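PDB 4PCQ: HTH-type transcriptional regulator AldR from Mycobacterium tuberculosis, which regulates transcription of the L-alanine dehydrogenase gene by binding upstream of it, activating when L-alanine is present and repressing when it is absent. Local coordinates for residues 96-101 against 137-142. Numbering follows the deposited sequence.
Sequences AMISVN and LHVAAR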
loop_
_atom_site.group_PDB
_atom_site.type_symbol
_atom_site.label_atom_id
_atom_site.label_comp_id
_atom_site.label_asym_id
_atom_site.label_seq_id
_atom_site.Cartn_x
_atom_site.Cartn_y
_atom_site.Cartn_z
ATOM N N ALA B 96 5.714 10.703 -6.568
ATOM C CA ALA B 96 4.723 11.770 -6.605
ATOM C C ALA B 96 3.301 11.322 -6.270
ATOM O O ALA B 96 2.960 10.147 -6.337
ATOM C CB ALA B 96 4.744 12.456 -7.959
ATOM N N MET B 97 2.484 12.300 -5.912
ATOM C CA MET B 97 1.079 12.126 -5.626
ATOM C C MET B 97 0.344 13.029 -6.609
ATOM O O MET B 97 0.447 14.252 -6.510
ATOM C CB MET B 97 0.814 12.628 -4.215
ATOM C CG MET B 97 0.656 11.609 -3.103
ATOM S SD MET B 97 -0.553 10.308 -3.368
ATOM C CE MET B 97 -0.592 9.627 -1.703
ATOM N N ILE B 98 -0.419 12.454 -7.530
ATOM C CA ILE B 98 -1.106 13.267 -8.527
ATOM C C ILE B 98 -2.613 13.209 -8.341
ATOM O O ILE B 98 -3.222 12.175 -8.580
ATOM C CB ILE B 98 -0.775 12.797 -9.948
ATOM C CG1 ILE B 98 0.734 12.637 -10.118
ATOM C CG2 ILE B 98 -1.307 13.775 -10.964
ATOM C CD1 ILE B 98 1.124 11.994 -11.435
ATOM N N SER B 99 -3.217 14.321 -7.931
ATOM C CA SER B 99 -4.664 14.367 -7.756
ATOM C C SER B 99 -5.332 14.714 -9.077
ATOM O O SER B 99 -4.993 15.710 -9.708
ATOM C CB SER B 99 -5.052 15.388 -6.686
ATOM O OG SER B 99 -4.523 16.667 -6.977
ATOM N N VAL B 100 -6.269 13.876 -9.505
ATOM C CA VAL B 100 -6.904 14.051 -10.806
ATOM C C VAL B 100 -8.376 14.431 -10.696
ATOM O O VAL B 100 -9.136 13.817 -9.944
ATOM C CB VAL B 100 -6.782 12.781 -11.662
ATOM C CG1 VAL B 100 -7.436 12.988 -13.014
ATOM C CG2 VAL B 100 -5.324 12.388 -11.824
ATOM N N ASN B 101 -8.770 15.455 -11.446
ATOM C CA ASN B 101 -10.173 15.828 -11.556
ATOM C C ASN B 101 -10.647 15.631 -12.990
ATOM O O ASN B 101 -10.085 16.215 -13.922
ATOM C CB ASN B 101 -10.390 17.270 -11.108
ATOM N N LEU B 137 -3.278 9.584 -7.394
ATOM C CA LEU B 137 -2.441 8.517 -7.896
ATOM C C LEU B 137 -1.080 8.593 -7.223
ATOM O O LEU B 137 -0.385 9.593 -7.357
ATOM C CB LEU B 137 -2.255 8.712 -9.399
ATOM C CG LEU B 137 -3.478 8.519 -10.301
ATOM C CD1 LEU B 137 -3.059 8.198 -11.723
ATOM C CD2 LEU B 137 -4.433 7.469 -9.760
ATOM N N HIS B 138 -0.689 7.543 -6.512
ATOM C CA HIS B 138 0.665 7.463 -5.979
ATOM C C HIS B 138 1.533 6.797 -7.029
ATOM O O HIS B 138 1.332 5.624 -7.359
ATOM C CB HIS B 138 0.688 6.656 -4.680
ATOM C CG HIS B 138 2.065 6.340 -4.183
ATOM N ND1 HIS B 138 2.314 5.339 -3.264
ATOM C CD2 HIS B 138 3.269 6.892 -4.465
ATOM C CE1 HIS B 138 3.607 5.291 -3.007
ATOM N NE2 HIS B 138 4.211 6.224 -3.723
ATOM N N VAL B 139 2.492 7.554 -7.554
ATOM C CA VAL B 139 3.325 7.093 -8.662
ATOM C C VAL B 139 4.823 7.203 -8.379
ATOM O O VAL B 139 5.258 7.997 -7.542
ATOM C CB VAL B 139 3.030 7.876 -9.962
ATOM C CG1 VAL B 139 1.572 7.729 -10.366
ATOM C CG2 VAL B 139 3.404 9.341 -9.795
ATOM N N ALA B 140 5.604 6.403 -9.098
ATOM C CA ALA B 140 7.060 6.476 -9.030
ATOM C C ALA B 140 7.662 6.643 -10.423
ATOM O O ALA B 140 7.221 6.011 -11.382
ATOM C CB ALA B 140 7.621 5.236 -8.364
ATOM N N ALA B 141 8.674 7.500 -10.518
ATOM C CA ALA B 141 9.362 7.788 -11.769
ATOM C C ALA B 141 10.866 7.985 -11.543
ATOM O O ALA B 141 11.310 8.301 -10.430
ATOM C CB ALA B 141 8.759 9.015 -12.426
ATOM N N ARG B 142 11.639 7.792 -12.609
ATOM C CA ARG B 142 13.094 7.905 -12.551
ATOM C C ARG B 142 13.556 9.359 -12.437
ATOM O O ARG B 142 14.432 9.680 -11.632
ATOM C CB ARG B 142 13.737 7.231 -13.765
ATOM C CG ARG B 142 13.038 7.513 -15.083
ATOM C CD ARG B 142 13.947 7.235 -16.272
ATOM N NE ARG B 142 13.343 7.666 -17.531
ATOM C CZ ARG B 142 12.617 6.879 -18.319
ATOM N NH1 ARG B 142 12.405 5.615 -17.980
ATOM N NH2 ARG B 142 12.102 7.355 -19.446
#
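A96 and V139 form an antiparallel hydrogen-bonded pair, joined by A96 N to V139 O and by V139 N to A96 O, each 2.9 Å and nearly straight. I98 and L137 repeat the pattern: the bond from I98 N to L137 O is nearly straight, whereas the return bond from L137 N to I98 O has an N-H...O angle of 152°, its donor well above the carbonyl plane. Between them lies the non-hydrogen-bonded pair M97 and H138, where M97 CA approaches L137 O at 3.4 Å in a CA-H...O contact.

On one face, A96, I98, L137 and V139 build an apolar layer. V139 CG2, between the backbone N and carbonyl carbon, bridges A96 CB and I98 CD1 at 3.9 Å each, the I98 and V139 side chains crossing at about a right angle. Beta-branched residues suit extended strands, and A96, with only a CB, lets that methyl come close. L137 CB lies 4.4 Å from I98 CB, and the longer leucine also packs on V126 of strand 123-129. Helix 144-156 covers this face, touching A96 through L147 and I98 through F150 and L155. The strands are the central pair of the four-stranded antiparallel sheet of the Lrp/AsnC effector-binding domain, an alpha+beta sandwich with ferredoxin-like topology.

M97 and H138 occupy the other face, turned toward the second subunit, whose Y127 packs on M97 and meets the H138 ring edge-to-face. Bent at chi2 (-53°), M97 rests its polarisable SD 4.1 Å from H138 CB. Both nitrogens of the buried imidazole are satisfied, NE2 by Q95 and ND1 by D125.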